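PDB 6I60: alpha-rhamnosidase from Dictyoglomus thermophilum, which probably hydrolyses terminal non-reducing alpha-L-rhamnose residues in alpha-L-rhamnosides. Local coordinates for residues Y633-V638 with L730-E735; K153-E158 with Y260-L265; D920-E923 with I928-R931; G485-L490 with F519-I524. One frame throughout, in Å; residues are numbered along the deposited sequence.

Contact 1. Residues Y633-V638 with L730-E735; sequences YFYHDV and LNLVPE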
loop_
_atom_site.group_PDB
_atom_site.type_symbol
_atom_site.label_atom_id
_atom_site.label_comp_id
_atom_site.label_asym_id
_atom_site.label_seq_id
_atom_site.Cartn_x
_atom_site.Cartn_y
_atom_site.Cartn_z
ATOM N N TYR A 633 14.618 18.394 1.682
ATOM C CA TYR A 633 13.202 18.156 1.439
ATOM C C TYR A 633 12.400 19.445 1.351
ATOM O O TYR A 633 11.296 19.434 0.795
ATOM C CB TYR A 633 12.632 17.244 2.528
ATOM C CG TYR A 633 12.841 15.774 2.231
ATOM C CD1 TYR A 633 12.085 15.131 1.259
ATOM C CD2 TYR A 633 13.805 15.036 2.905
ATOM C CE1 TYR A 633 12.274 13.790 0.974
ATOM C CE2 TYR A 633 14.002 13.692 2.630
ATOM C CZ TYR A 633 13.233 13.076 1.662
ATOM O OH TYR A 633 13.419 11.741 1.375
ATOM N N PHE A 634 12.924 20.553 1.880
ATOM C CA PHE A 634 12.285 21.846 1.654
ATOM C C PHE A 634 12.396 22.248 0.189
ATOM O O PHE A 634 11.414 22.684 -0.422
ATOM C CB PHE A 634 12.912 22.909 2.557
ATOM C CG PHE A 634 12.241 24.249 2.470
ATOM C CD1 PHE A 634 10.870 24.344 2.300
ATOM C CD2 PHE A 634 12.982 25.416 2.558
ATOM C CE1 PHE A 634 10.249 25.577 2.221
ATOM C CE2 PHE A 634 12.369 26.653 2.480
ATOM C CZ PHE A 634 11.001 26.733 2.311
ATOM N N TYR A 635 13.588 22.104 -0.390
ATOM C CA TYR A 635 13.746 22.327 -1.823
ATOM C C TYR A 635 12.948 21.304 -2.621
ATOM O O TYR A 635 12.360 21.634 -3.657
ATOM C CB TYR A 635 15.229 22.276 -2.194
ATOM C CG TYR A 635 15.517 22.377 -3.676
ATOM C CD1 TYR A 635 15.689 23.610 -4.285
ATOM C CD2 TYR A 635 15.632 21.238 -4.460
ATOM C CE1 TYR A 635 15.956 23.706 -5.638
ATOM C CE2 TYR A 635 15.896 21.325 -5.814
ATOM C CZ TYR A 635 16.061 22.563 -6.395
ATOM O OH TYR A 635 16.326 22.663 -7.741
ATOM N N HIS A 636 12.912 20.056 -2.147
ATOM C CA HIS A 636 12.159 19.016 -2.839
ATOM C C HIS A 636 10.671 19.339 -2.873
ATOM O O HIS A 636 10.020 19.200 -3.916
ATOM C CB HIS A 636 12.406 17.663 -2.167
ATOM C CG HIS A 636 11.734 16.511 -2.847
ATOM N ND1 HIS A 636 10.392 16.235 -2.694
ATOM C CD2 HIS A 636 12.222 15.556 -3.674
ATOM C CE1 HIS A 636 10.080 15.166 -3.404
ATOM N NE2 HIS A 636 11.173 14.733 -4.007
ATOM N N ASP A 637 10.114 19.783 -1.741
ATOM C CA ASP A 637 8.683 20.054 -1.681
ATOM C C ASP A 637 8.297 21.258 -2.530
ATOM O O ASP A 637 7.203 21.283 -3.104
ATOM C CB ASP A 637 8.247 20.260 -0.229
ATOM C CG ASP A 637 8.215 18.961 0.561
ATOM O OD1 ASP A 637 7.938 19.001 1.780
ATOM O OD2 ASP A 637 8.473 17.897 -0.039
ATOM N N VAL A 638 9.177 22.250 -2.629
ATOM C CA VAL A 638 8.865 23.452 -3.394
ATOM C C VAL A 638 9.036 23.206 -4.890
ATOM O O VAL A 638 8.266 23.722 -5.707
ATOM C CB VAL A 638 9.733 24.624 -2.897
ATOM C CG1 VAL A 638 9.542 25.849 -3.770
ATOM C CG2 VAL A 638 9.400 24.948 -1.449
ATOM N N LEU A 730 19.071 15.944 -6.336
ATOM C CA LEU A 730 18.318 17.080 -6.854
ATOM C C LEU A 730 19.188 18.057 -7.636
ATOM O O LEU A 730 18.677 19.085 -8.093
ATOM C CB LEU A 730 17.615 17.809 -5.705
ATOM C CG LEU A 730 16.567 16.988 -4.946
ATOM C CD1 LEU A 730 15.901 17.819 -3.860
ATOM C CD2 LEU A 730 15.526 16.411 -5.898
ATOM N N ASN A 731 20.479 17.760 -7.790
ATOM C CA ASN A 731 21.406 18.562 -8.590
ATOM C C ASN A 731 21.486 20.001 -8.072
ATOM O O ASN A 731 21.269 20.972 -8.799
ATOM C CB ASN A 731 21.025 18.518 -10.073
ATOM C CG ASN A 731 21.421 17.210 -10.734
ATOM O OD1 ASN A 731 21.134 16.983 -11.910
ATOM N ND2 ASN A 731 22.083 16.339 -9.976
ATOM N N LEU A 732 21.804 20.115 -6.785
ATOM C CA LEU A 732 22.081 21.399 -6.160
ATOM C C LEU A 732 23.553 21.779 -6.229
ATOM O O LEU A 732 23.906 22.901 -5.848
ATOM C CB LEU A 732 21.632 21.384 -4.696
ATOM C CG LEU A 732 20.232 20.835 -4.427
ATOM C CD1 LEU A 732 20.050 20.512 -2.951
ATOM C CD2 LEU A 732 19.197 21.837 -4.892
ATOM N N VAL A 733 24.408 20.882 -6.699
ATOM C CA VAL A 733 25.847 21.149 -6.754
ATOM C C VAL A 733 26.128 22.087 -7.923
ATOM O O VAL A 733 25.615 21.856 -9.030
ATOM C CB VAL A 733 26.628 19.846 -6.897
ATOM C CG1 VAL A 733 28.097 20.068 -6.567
ATOM C CG2 VAL A 733 26.031 18.761 -6.006
ATOM N N PRO A 734 26.908 23.149 -7.722
ATOM C CA PRO A 734 27.312 23.987 -8.856
ATOM C C PRO A 734 28.087 23.176 -9.883
ATOM O O PRO A 734 28.814 22.239 -9.549
ATOM C CB PRO A 734 28.192 25.063 -8.209
ATOM C CG PRO A 734 27.743 25.108 -6.783
ATOM C CD PRO A 734 27.365 23.699 -6.434
ATOM N N GLU A 735 27.920 23.556 -11.152
ATOM C CA GLU A 735 28.519 22.803 -12.252
ATOM C C GLU A 735 30.038 22.745 -12.146
ATOM O O GLU A 735 30.654 21.782 -12.618
ATOM C CB GLU A 735 28.101 23.420 -13.587
ATOM C CG GLU A 735 28.151 24.948 -13.612
ATOM C CD GLU A 735 26.865 25.597 -13.113
ATOM O OE1 GLU A 735 26.236 25.052 -12.180
ATOM O OE2 GLU A 735 26.487 26.660 -13.653
#

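Contact 2. Residues K153-E158 with Y260-L265; sequences KEHKYE and YDFPKL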
loop_
_atom_site.group_PDB
_atom_site.type_symbol
_atom_site.label_atom_id
_atom_site.label_comp_id
_atom_site.label_asym_id
_atom_site.label_seq_id
_atom_site.Cartn_x
_atom_site.Cartn_y
_atom_site.Cartn_z
ATOM N N LYS A 153 -24.777 -0.973 27.174
ATOM C CA LYS A 153 -24.695 0.022 28.235
ATOM C C LYS A 153 -23.674 -0.334 29.307
ATOM O O LYS A 153 -23.018 0.564 29.846
ATOM C CB LYS A 153 -26.077 0.216 28.875
ATOM C CG LYS A 153 -26.081 0.934 30.217
ATOM C CD LYS A 153 -27.487 1.011 30.804
ATOM C CE LYS A 153 -28.328 -0.200 30.417
ATOM N NZ LYS A 153 -29.741 -0.073 30.868
ATOM N N GLU A 154 -23.504 -1.625 29.611
ATOM C CA GLU A 154 -22.560 -2.033 30.649
ATOM C C GLU A 154 -21.119 -1.852 30.184
ATOM O O GLU A 154 -20.352 -1.091 30.787
ATOM C CB GLU A 154 -22.830 -3.486 31.056
ATOM C CG GLU A 154 -21.614 -4.256 31.572
ATOM C CD GLU A 154 -21.310 -3.979 33.034
ATOM O OE1 GLU A 154 -20.119 -4.001 33.411
ATOM O OE2 GLU A 154 -22.263 -3.742 33.805
ATOM N N HIS A 155 -20.737 -2.542 29.106
ATOM C CA HIS A 155 -19.387 -2.487 28.549
ATOM C C HIS A 155 -18.316 -2.873 29.563
ATOM O O HIS A 155 -17.762 -2.007 30.247
ATOM C CB HIS A 155 -19.091 -1.094 27.987
ATOM C CG HIS A 155 -19.150 -1.024 26.494
ATOM N ND1 HIS A 155 -18.460 -1.899 25.682
ATOM C CD2 HIS A 155 -19.824 -0.192 25.666
ATOM C CE1 HIS A 155 -18.703 -1.606 24.418
ATOM N NE2 HIS A 155 -19.527 -0.574 24.380
ATOM N N LYS A 156 -18.010 -4.165 29.662
ATOM C CA LYS A 156 -16.896 -4.615 30.483
ATOM C C LYS A 156 -15.594 -4.486 29.699
ATOM O O LYS A 156 -15.528 -4.822 28.513
ATOM C CB LYS A 156 -17.109 -6.064 30.938
ATOM C CG LYS A 156 -16.072 -6.621 31.943
ATOM C CD LYS A 156 -15.394 -5.546 32.806
ATOM C CE LYS A 156 -15.081 -6.033 34.209
ATOM N NZ LYS A 156 -13.936 -6.996 34.222
ATOM N N TYR A 157 -14.563 -3.980 30.372
ATOM C CA TYR A 157 -13.249 -3.768 29.788
ATOM C C TYR A 157 -12.185 -4.158 30.805
ATOM O O TYR A 157 -12.470 -4.371 31.987
ATOM C CB TYR A 157 -13.061 -2.309 29.360
ATOM C CG TYR A 157 -13.261 -1.333 30.496
ATOM C CD1 TYR A 157 -14.537 -0.935 30.879
ATOM C CD2 TYR A 157 -12.177 -0.817 31.194
ATOM C CE1 TYR A 157 -14.727 -0.048 31.918
ATOM C CE2 TYR A 157 -12.358 0.071 32.235
ATOM C CZ TYR A 157 -13.635 0.452 32.594
ATOM O OH TYR A 157 -13.821 1.336 33.630
ATOM N N GLU A 158 -10.945 -4.249 30.329
ATOM C CA GLU A 158 -9.777 -4.431 31.180
ATOM C C GLU A 158 -8.746 -3.373 30.819
ATOM O O GLU A 158 -8.597 -3.016 29.646
ATOM C CB GLU A 158 -9.170 -5.834 31.025
ATOM C CG GLU A 158 -9.369 -6.739 32.235
ATOM C CD GLU A 158 -8.577 -8.031 32.137
ATOM O OE1 GLU A 158 -9.135 -9.100 32.466
ATOM O OE2 GLU A 158 -7.396 -7.977 31.731
ATOM N N TYR A 260 -10.728 7.653 21.858
ATOM C CA TYR A 260 -11.994 7.163 21.333
ATOM C C TYR A 260 -12.827 6.565 22.464
ATOM O O TYR A 260 -12.436 6.582 23.634
ATOM C CB TYR A 260 -11.760 6.137 20.220
ATOM C CG TYR A 260 -10.992 6.683 19.038
ATOM C CD1 TYR A 260 -11.438 7.809 18.357
ATOM C CD2 TYR A 260 -9.821 6.074 18.602
ATOM C CE1 TYR A 260 -10.741 8.312 17.275
ATOM C CE2 TYR A 260 -9.116 6.571 17.521
ATOM C CZ TYR A 260 -9.581 7.691 16.860
ATOM O OH TYR A 260 -8.888 8.191 15.783
ATOM N N ASP A 261 -13.985 6.031 22.098
ATOM C CA ASP A 261 -14.931 5.445 23.031
ATOM C C ASP A 261 -14.915 3.921 22.901
ATOM O O ASP A 261 -14.081 3.343 22.192
ATOM C CB ASP A 261 -16.325 6.027 22.780
ATOM C CG ASP A 261 -17.250 5.856 23.964
ATOM O OD1 ASP A 261 -16.748 5.586 25.075
ATOM O OD2 ASP A 261 -18.480 5.978 23.778
ATOM N N PHE A 262 -15.838 3.267 23.602
ATOM C CA PHE A 262 -16.006 1.830 23.485
ATOM C C PHE A 262 -16.654 1.491 22.142
ATOM O O PHE A 262 -17.203 2.369 21.473
ATOM C CB PHE A 262 -16.847 1.311 24.650
ATOM C CG PHE A 262 -16.139 1.366 25.973
ATOM C CD1 PHE A 262 -15.045 0.554 26.222
ATOM C CD2 PHE A 262 -16.563 2.236 26.965
ATOM C CE1 PHE A 262 -14.389 0.606 27.438
ATOM C CE2 PHE A 262 -15.910 2.292 28.183
ATOM C CZ PHE A 262 -14.822 1.476 28.419
ATOM N N PRO A 263 -16.578 0.227 21.711
ATOM C CA PRO A 263 -17.099 -0.129 20.383
ATOM C C PRO A 263 -18.572 0.223 20.220
ATOM O O PRO A 263 -19.375 0.058 21.138
ATOM C CB PRO A 263 -16.874 -1.644 20.313
ATOM C CG PRO A 263 -15.721 -1.889 21.204
ATOM C CD PRO A 263 -15.842 -0.895 22.324
ATOM N N LYS A 264 -18.916 0.714 19.030
ATOM C CA LYS A 264 -20.283 1.084 18.685
ATOM C C LYS A 264 -20.592 0.561 17.287
ATOM O O LYS A 264 -19.703 0.106 16.561
ATOM C CB LYS A 264 -20.488 2.602 18.759
ATOM C CG LYS A 264 -19.226 3.408 18.503
ATOM C CD LYS A 264 -19.414 4.866 18.877
ATOM C CE LYS A 264 -18.970 5.129 20.305
ATOM N NZ LYS A 264 -18.662 6.567 20.529
ATOM N N LEU A 265 -21.867 0.635 16.904
ATOM C CA LEU A 265 -22.329 0.009 15.673
ATOM C C LEU A 265 -23.405 0.850 15.003
ATOM O O LEU A 265 -24.328 1.333 15.662
ATOM C CB LEU A 265 -22.881 -1.396 15.948
ATOM C CG LEU A 265 -23.575 -2.109 14.787
ATOM C CD1 LEU A 265 -22.597 -2.348 13.651
ATOM C CD2 LEU A 265 -24.185 -3.417 15.258
#

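Contact 3. Residues D920-E923 with I928-R931; sequences DLEE and IVIR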
loop_
_atom_site.group_PDB
_atom_site.type_symbol
_atom_site.label_atom_id
_atom_site.label_comp_id
_atom_site.label_asym_id
_atom_site.label_seq_id
_atom_site.Cartn_x
_atom_site.Cartn_y
_atom_site.Cartn_z
ATOM N N ASP A 920 23.252 5.773 -38.501
ATOM C CA ASP A 920 22.037 5.029 -38.816
ATOM C C ASP A 920 20.956 5.246 -37.763
ATOM O O ASP A 920 19.765 5.238 -38.090
ATOM C CB ASP A 920 22.352 3.540 -38.949
ATOM C CG ASP A 920 22.940 3.187 -40.301
ATOM O OD1 ASP A 920 24.105 2.740 -40.343
ATOM O OD2 ASP A 920 22.236 3.355 -41.320
ATOM N N LEU A 921 21.349 5.436 -36.505
ATOM C CA LEU A 921 20.415 5.713 -35.424
ATOM C C LEU A 921 21.037 6.747 -34.494
ATOM O O LEU A 921 22.220 7.080 -34.602
ATOM C CB LEU A 921 20.053 4.438 -34.651
ATOM C CG LEU A 921 19.203 3.396 -35.380
ATOM C CD1 LEU A 921 19.486 2.001 -34.846
ATOM C CD2 LEU A 921 17.729 3.731 -35.251
ATOM N N GLU A 922 20.223 7.260 -33.575
ATOM C CA GLU A 922 20.717 8.214 -32.593
ATOM C C GLU A 922 21.652 7.531 -31.599
ATOM O O GLU A 922 21.524 6.338 -31.309
ATOM C CB GLU A 922 19.555 8.862 -31.842
ATOM C CG GLU A 922 18.565 9.599 -32.727
ATOM C CD GLU A 922 17.339 10.059 -31.962
ATOM O OE1 GLU A 922 16.213 9.690 -32.361
ATOM O OE2 GLU A 922 17.500 10.788 -30.959
ATOM N N GLU A 923 22.602 8.304 -31.075
ATOM C CA GLU A 923 23.527 7.798 -30.069
ATOM C C GLU A 923 24.133 8.978 -29.327
ATOM O O GLU A 923 24.195 10.096 -29.843
ATOM C CB GLU A 923 24.622 6.926 -30.695
ATOM C CG GLU A 923 25.534 7.654 -31.666
ATOM C CD GLU A 923 26.311 6.700 -32.552
ATOM O OE1 GLU A 923 25.953 6.567 -33.743
ATOM O OE2 GLU A 923 27.277 6.082 -32.057
ATOM N N ILE A 928 22.753 3.540 -27.740
ATOM C CA ILE A 928 22.140 3.634 -29.061
ATOM C C ILE A 928 20.643 3.801 -28.845
ATOM O O ILE A 928 20.000 2.946 -28.221
ATOM C CB ILE A 928 22.445 2.404 -29.932
ATOM C CG1 ILE A 928 23.843 2.520 -30.545
ATOM C CG2 ILE A 928 21.399 2.245 -31.027
ATOM C CD1 ILE A 928 23.909 3.420 -31.767
ATOM N N VAL A 929 20.092 4.899 -29.349
ATOM C CA VAL A 929 18.711 5.276 -29.069
ATOM C C VAL A 929 17.808 4.765 -30.182
ATOM O O VAL A 929 18.051 5.026 -31.367
ATOM C CB VAL A 929 18.581 6.799 -28.910
ATOM C CG1 VAL A 929 17.143 7.174 -28.589
ATOM C CG2 VAL A 929 19.524 7.298 -27.828
ATOM N N ILE A 930 16.762 4.036 -29.799
ATOM C CA ILE A 930 15.747 3.539 -30.720
ATOM C C ILE A 930 14.386 3.960 -30.186
ATOM O O ILE A 930 14.093 3.767 -29.001
ATOM C CB ILE A 930 15.816 2.008 -30.883
ATOM C CG1 ILE A 930 17.213 1.576 -31.335
ATOM C CG2 ILE A 930 14.766 1.527 -31.871
ATOM C CD1 ILE A 930 17.522 0.120 -31.056
ATOM N N ARG A 931 13.563 4.540 -31.055
ATOM C CA ARG A 931 12.228 5.001 -30.696
ATOM C C ARG A 931 11.204 4.122 -31.399
ATOM O O ARG A 931 11.214 4.019 -32.631
ATOM C CB ARG A 931 12.034 6.469 -31.076
ATOM C CG ARG A 931 12.712 7.439 -30.128
ATOM C CD ARG A 931 12.879 8.810 -30.757
ATOM N NE ARG A 931 14.137 9.441 -30.364
ATOM C CZ ARG A 931 14.360 9.991 -29.175
ATOM N NH1 ARG A 931 13.409 9.992 -28.249
ATOM N NH2 ARG A 931 15.537 10.543 -28.909
HETATM O O HOH W 1 17.616 6.655 -33.780
#

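Contact 4. Residues G485-L490 with F519-I524; sequences GQLSNL and FNFDMI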
loop_
_atom_site.group_PDB
_atom_site.type_symbol
_atom_site.label_atom_id
_atom_site.label_comp_id
_atom_site.label_asym_id
_atom_site.label_seq_id
_atom_site.Cartn_x
_atom_site.Cartn_y
_atom_site.Cartn_z
ATOM N N GLY A 485 7.920 -8.006 2.996
ATOM C CA GLY A 485 7.954 -6.940 3.982
ATOM C C GLY A 485 6.953 -5.839 3.692
ATOM O O GLY A 485 6.325 -5.301 4.608
ATOM N N GLN A 486 6.789 -5.487 2.415
ATOM C CA GLN A 486 5.821 -4.459 2.049
ATOM C C GLN A 486 4.399 -4.925 2.337
ATOM O O GLN A 486 3.607 -4.195 2.946
ATOM C CB GLN A 486 5.983 -4.083 0.575
ATOM C CG GLN A 486 5.017 -3.011 0.099
ATOM C CD GLN A 486 5.218 -1.688 0.813
ATOM O OE1 GLN A 486 6.080 -0.893 0.439
ATOM N NE2 GLN A 486 4.419 -1.447 1.848
ATOM N N LEU A 487 4.061 -6.143 1.905
ATOM C CA LEU A 487 2.736 -6.687 2.186
ATOM C C LEU A 487 2.504 -6.819 3.685
ATOM O O LEU A 487 1.391 -6.587 4.172
ATOM C CB LEU A 487 2.570 -8.040 1.494
ATOM C CG LEU A 487 2.574 -8.011 -0.033
ATOM C CD1 LEU A 487 2.108 -9.341 -0.609
ATOM C CD2 LEU A 487 1.704 -6.869 -0.531
ATOM N N SER A 488 3.547 -7.182 4.436
ATOM C CA SER A 488 3.438 -7.249 5.887
ATOM C C SER A 488 3.097 -5.902 6.504
ATOM O O SER A 488 2.560 -5.858 7.615
ATOM C CB SER A 488 4.743 -7.771 6.485
ATOM O OG SER A 488 4.801 -9.182 6.407
ATOM N N ASN A 489 3.391 -4.804 5.808
ATOM C CA ASN A 489 3.162 -3.461 6.321
ATOM C C ASN A 489 2.068 -2.732 5.548
ATOM O O ASN A 489 2.136 -1.515 5.361
ATOM C CB ASN A 489 4.459 -2.657 6.299
ATOM C CG ASN A 489 5.355 -2.982 7.470
ATOM O OD1 ASN A 489 4.973 -2.805 8.626
ATOM N ND2 ASN A 489 6.557 -3.468 7.179
ATOM N N LEU A 490 1.052 -3.467 5.095
ATOM C CA LEU A 490 -0.098 -2.894 4.395
ATOM C C LEU A 490 -1.353 -3.383 5.112
ATOM O O LEU A 490 -1.896 -4.441 4.781
ATOM C CB LEU A 490 -0.096 -3.281 2.918
ATOM C CG LEU A 490 0.950 -2.604 2.026
ATOM C CD1 LEU A 490 0.803 -3.058 0.581
ATOM C CD2 LEU A 490 0.860 -1.088 2.124
ATOM N N PHE A 519 5.733 -0.256 -7.996
ATOM C CA PHE A 519 6.307 -1.165 -8.984
ATOM C C PHE A 519 5.849 -2.601 -8.771
ATOM O O PHE A 519 5.690 -3.349 -9.742
ATOM C CB PHE A 519 7.833 -1.096 -8.943
ATOM C CG PHE A 519 8.428 -0.222 -10.008
ATOM C CD1 PHE A 519 8.863 1.058 -9.709
ATOM C CD2 PHE A 519 8.546 -0.679 -11.311
ATOM C CE1 PHE A 519 9.405 1.867 -10.688
ATOM C CE2 PHE A 519 9.088 0.125 -12.295
ATOM C CZ PHE A 519 9.518 1.400 -11.984
ATOM N N ASN A 520 5.624 -2.999 -7.521
ATOM C CA ASN A 520 5.286 -4.383 -7.213
ATOM C C ASN A 520 3.789 -4.637 -7.128
ATOM O O ASN A 520 3.338 -5.735 -7.476
ATOM C CB ASN A 520 5.941 -4.801 -5.894
ATOM C CG ASN A 520 7.392 -5.193 -6.065
ATOM O OD1 ASN A 520 7.742 -5.939 -6.980
ATOM N ND2 ASN A 520 8.248 -4.690 -5.182
ATOM N N PHE A 521 3.006 -3.658 -6.677
ATOM C CA PHE A 521 1.591 -3.871 -6.411
ATOM C C PHE A 521 0.775 -2.706 -6.952
ATOM O O PHE A 521 1.285 -1.602 -7.155
ATOM C CB PHE A 521 1.325 -4.050 -4.909
ATOM C CG PHE A 521 2.357 -4.891 -4.208
ATOM C CD1 PHE A 521 2.397 -6.263 -4.394
ATOM C CD2 PHE A 521 3.291 -4.309 -3.368
ATOM C CE1 PHE A 521 3.346 -7.038 -3.754
ATOM C CE2 PHE A 521 4.241 -5.080 -2.725
ATOM C CZ PHE A 521 4.267 -6.445 -2.920
ATOM N N ASP A 522 -0.506 -2.977 -7.195
ATOM C CA ASP A 522 -1.467 -1.947 -7.578
ATOM C C ASP A 522 -1.816 -1.134 -6.336
ATOM O O ASP A 522 -2.500 -1.630 -5.434
ATOM C CB ASP A 522 -2.710 -2.583 -8.193
ATOM C CG ASP A 522 -3.682 -1.558 -8.749
ATOM O OD1 ASP A 522 -4.526 -1.929 -9.593
ATOM O OD2 ASP A 522 -3.604 -0.380 -8.341
ATOM N N MET A 523 -1.352 0.116 -6.285
ATOM C CA MET A 523 -1.443 0.919 -5.073
ATOM C C MET A 523 -2.248 2.201 -5.223
ATOM O O MET A 523 -2.360 2.951 -4.245
ATOM C CB MET A 523 -0.037 1.280 -4.571
ATOM C CG MET A 523 0.913 0.104 -4.468
ATOM S SD MET A 523 0.764 -0.763 -2.899
ATOM C CE MET A 523 0.597 0.614 -1.766
ATOM N N ILE A 524 -2.809 2.484 -6.403
ATOM C CA ILE A 524 -3.486 3.764 -6.600
ATOM C C ILE A 524 -4.734 3.858 -5.728
ATOM O O ILE A 524 -5.044 4.923 -5.181
ATOM C CB ILE A 524 -3.810 3.987 -8.090
ATOM C CG1 ILE A 524 -4.533 5.321 -8.275
ATOM C CG2 ILE A 524 -4.639 2.837 -8.647
ATOM C CD1 ILE A 524 -4.099 6.088 -9.492
#

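Contact 1. Residues Y633-V638 with L730-E735
The Tyr635 ring has Leu732 over one of its faces and Leu730 at its edge. CD2 of Leu732 lies 3.5 Å from the ring centroid of Tyr635 and only 12° off the ring normal, a CH-pi contact in which one methyl sits over the middle of the ring. Leu730 comes in close to the ring plane, its CD1 3.5 Å from Tyr635 CD2. The same methyl is 3.9 Å from His636 CB, so one branch of Leu730 touches two successive residues of the helix, while its other methyl meets the His636 ring obliquely. The contact belongs to the six-hairpin glycosidase domain, an (alpha/alpha)6 barrel: helix 626-648 is packed here against the loop that joins helix 722-729 to helix 738-750. With chi1 of 175°, CG of Tyr635 lies opposite the backbone N and the ring extends from the helix flank toward that loop. An alanine here would remove the ring and would probably leave Leu732 CD2 facing a gap and Leu730 CD1 without the ring edge it packs against. Leu732 is also tied to helix 651-672: its side chain touches Phe668, and its carbonyl accepts a hydrogen bond from Asn669 ND2.

Contact 2. Residues K153-E158 with Y260-L265
An aromatic cluster of His155, Tyr157 and Phe262 joins the loop leading into strand 157-160, and the first residue of that strand, to the loop that precedes strand 264-273. His155 and Phe262 form an offset stack, with ring centroids 4.8 Å apart and planes 23° from parallel. Because of the offset, it is Phe262 CB that sits over the centre of the imidazole, 3.4 Å from the His155 ring centroid, and His155 CB in turn lies over the rim of the phenyl face. At the edge of the imidazole, NE2 of His155 gives a weak, bent hydrogen bond to Pro263 O (3.3 Å), close to the ring plane. A leucine in place of His155 would probably lose the stack on Phe262 and leave Pro263 O without this donor. The far end of Phe262 reaches Tyr157, whose CD1 is 3.5 Å from Phe262 CZ; CZ lies over one face of the tyrosine, the two rings inclined at 37°. Outside the two segments, His155 touches Tyr291 and Phe262 touches Ala174; a triethylene glycol molecule, probably from the crystallisation liquor, lies beside Phe262. The cluster thus links two chain segments of the beta-rich region that includes the alpha-L-rhamnosidase N-terminal domain, in which 260-265 lies.

Contact 3. Residues D920-E923 with I928-R931
Glu922 and Arg931 form a side-on salt bridge across a beta hairpin, made by the short strand 922-923 and strand 927-932 at the margin of a five-stranded sheet near the C-terminus. Each carboxylate oxygen of Glu922 has its own donor: Arg931 NE meets OE1 of Glu922 at 2.9 Å, and Arg931 NH2 meets OE2 of Glu922 at 2.8 Å. Both bonds are nearly straight and approach on the syn side; the oxygens stay in the guanidinium plane, but the donors lie about 25° out of the carboxylate plane, in keeping with the 21° between the two planes. Beyond CG the chain of Glu922 runs on extended, which lets it span to a residue two positions beyond Val929, its neighbour across the hairpin. The remaining nitrogen, Arg931 NH1, pairs with Glu895, so the arginine is shared between two acids.

The backbones are joined by one direct bond, Val929 N to Glu922 O (2.8 Å). Between Glu922 N and Val929 O a water forms the bridge, accepting from the former and donating to the latter. On the face opposite Glu922, which carries Glu923 and Ile928, the carboxylate of Glu923 turns to Tyr915 OH and Lys900 NZ, both beyond the hairpin. Leu921 CD1 packs near Ile928 and Ile930, and Glu923 runs alongside Ile928, pointing the same way, with CB of Glu923 3.7 Å from Ile928 CD1.

Contact 4. Residues G485-L490 with F519-I524
Phe521 lays one face of its ring against Leu487, whose CD2 methyl stands 3.6 Å from the Phe521 ring centroid and 16° off the normal, a CH-pi contact displaced toward the rim. The opposite face is taken by CB of the preceding residue, Asn520, so the ring is held between two aliphatic groups. Gln486 adds its methylene carbons at the far end of the ring: CG of Gln486 comes within 3.6 Å of Phe521 CE2, and with chi1 near 180° this carbon is directed away from the backbone N and out to the ring. Further along, Leu490 and Met523 reach for each other tip to tip, CD1 of Leu490 lying 4.2 Å from Met523 SD. The methionine chain is bent at chi2 (-86°) and chi3, its sulfur being the part that meets the leucine. All of this is buried apolar packing within the six-hairpin glycosidase domain, close to the centre of the whole chain, between the C-terminal end of helix 473-488 and the residues where the chain leaves helix 514-520. Ile483 of the former helix also touches Phe521, and His459, in a loop after strand 453-458, touches Leu487; Asn520 is hydrogen-bonded to Tyr831 and Asp827 of helix 826-835, and Met523 N to Tyr576 at the end of helix 564-576.

Overall arrangement
Along the chain the contacts follow one another without overlap, in the order 2, 4, 1, 3. Contact 4 lies about 4 Å from the centre of the chain, and the centres of the other three are about 29 Å (contact 1), 33 Å (contact 2) and 36 Å (contact 3) from its own. Contacts 1 and 4 share the helical six-hairpin glycosidase domain, contact 4 near the centre of the chain and contact 1 about 28 Å from it. Contacts 2 and 3 belong to beta-rich parts on opposite sides of the chain's centre, about 68 Å apart between centres. None touches another: even contacts 1 and 4, the closest pair, keep their nearest atoms about 15 Å apart, and each is local packing in its own part of this multidomain enzyme.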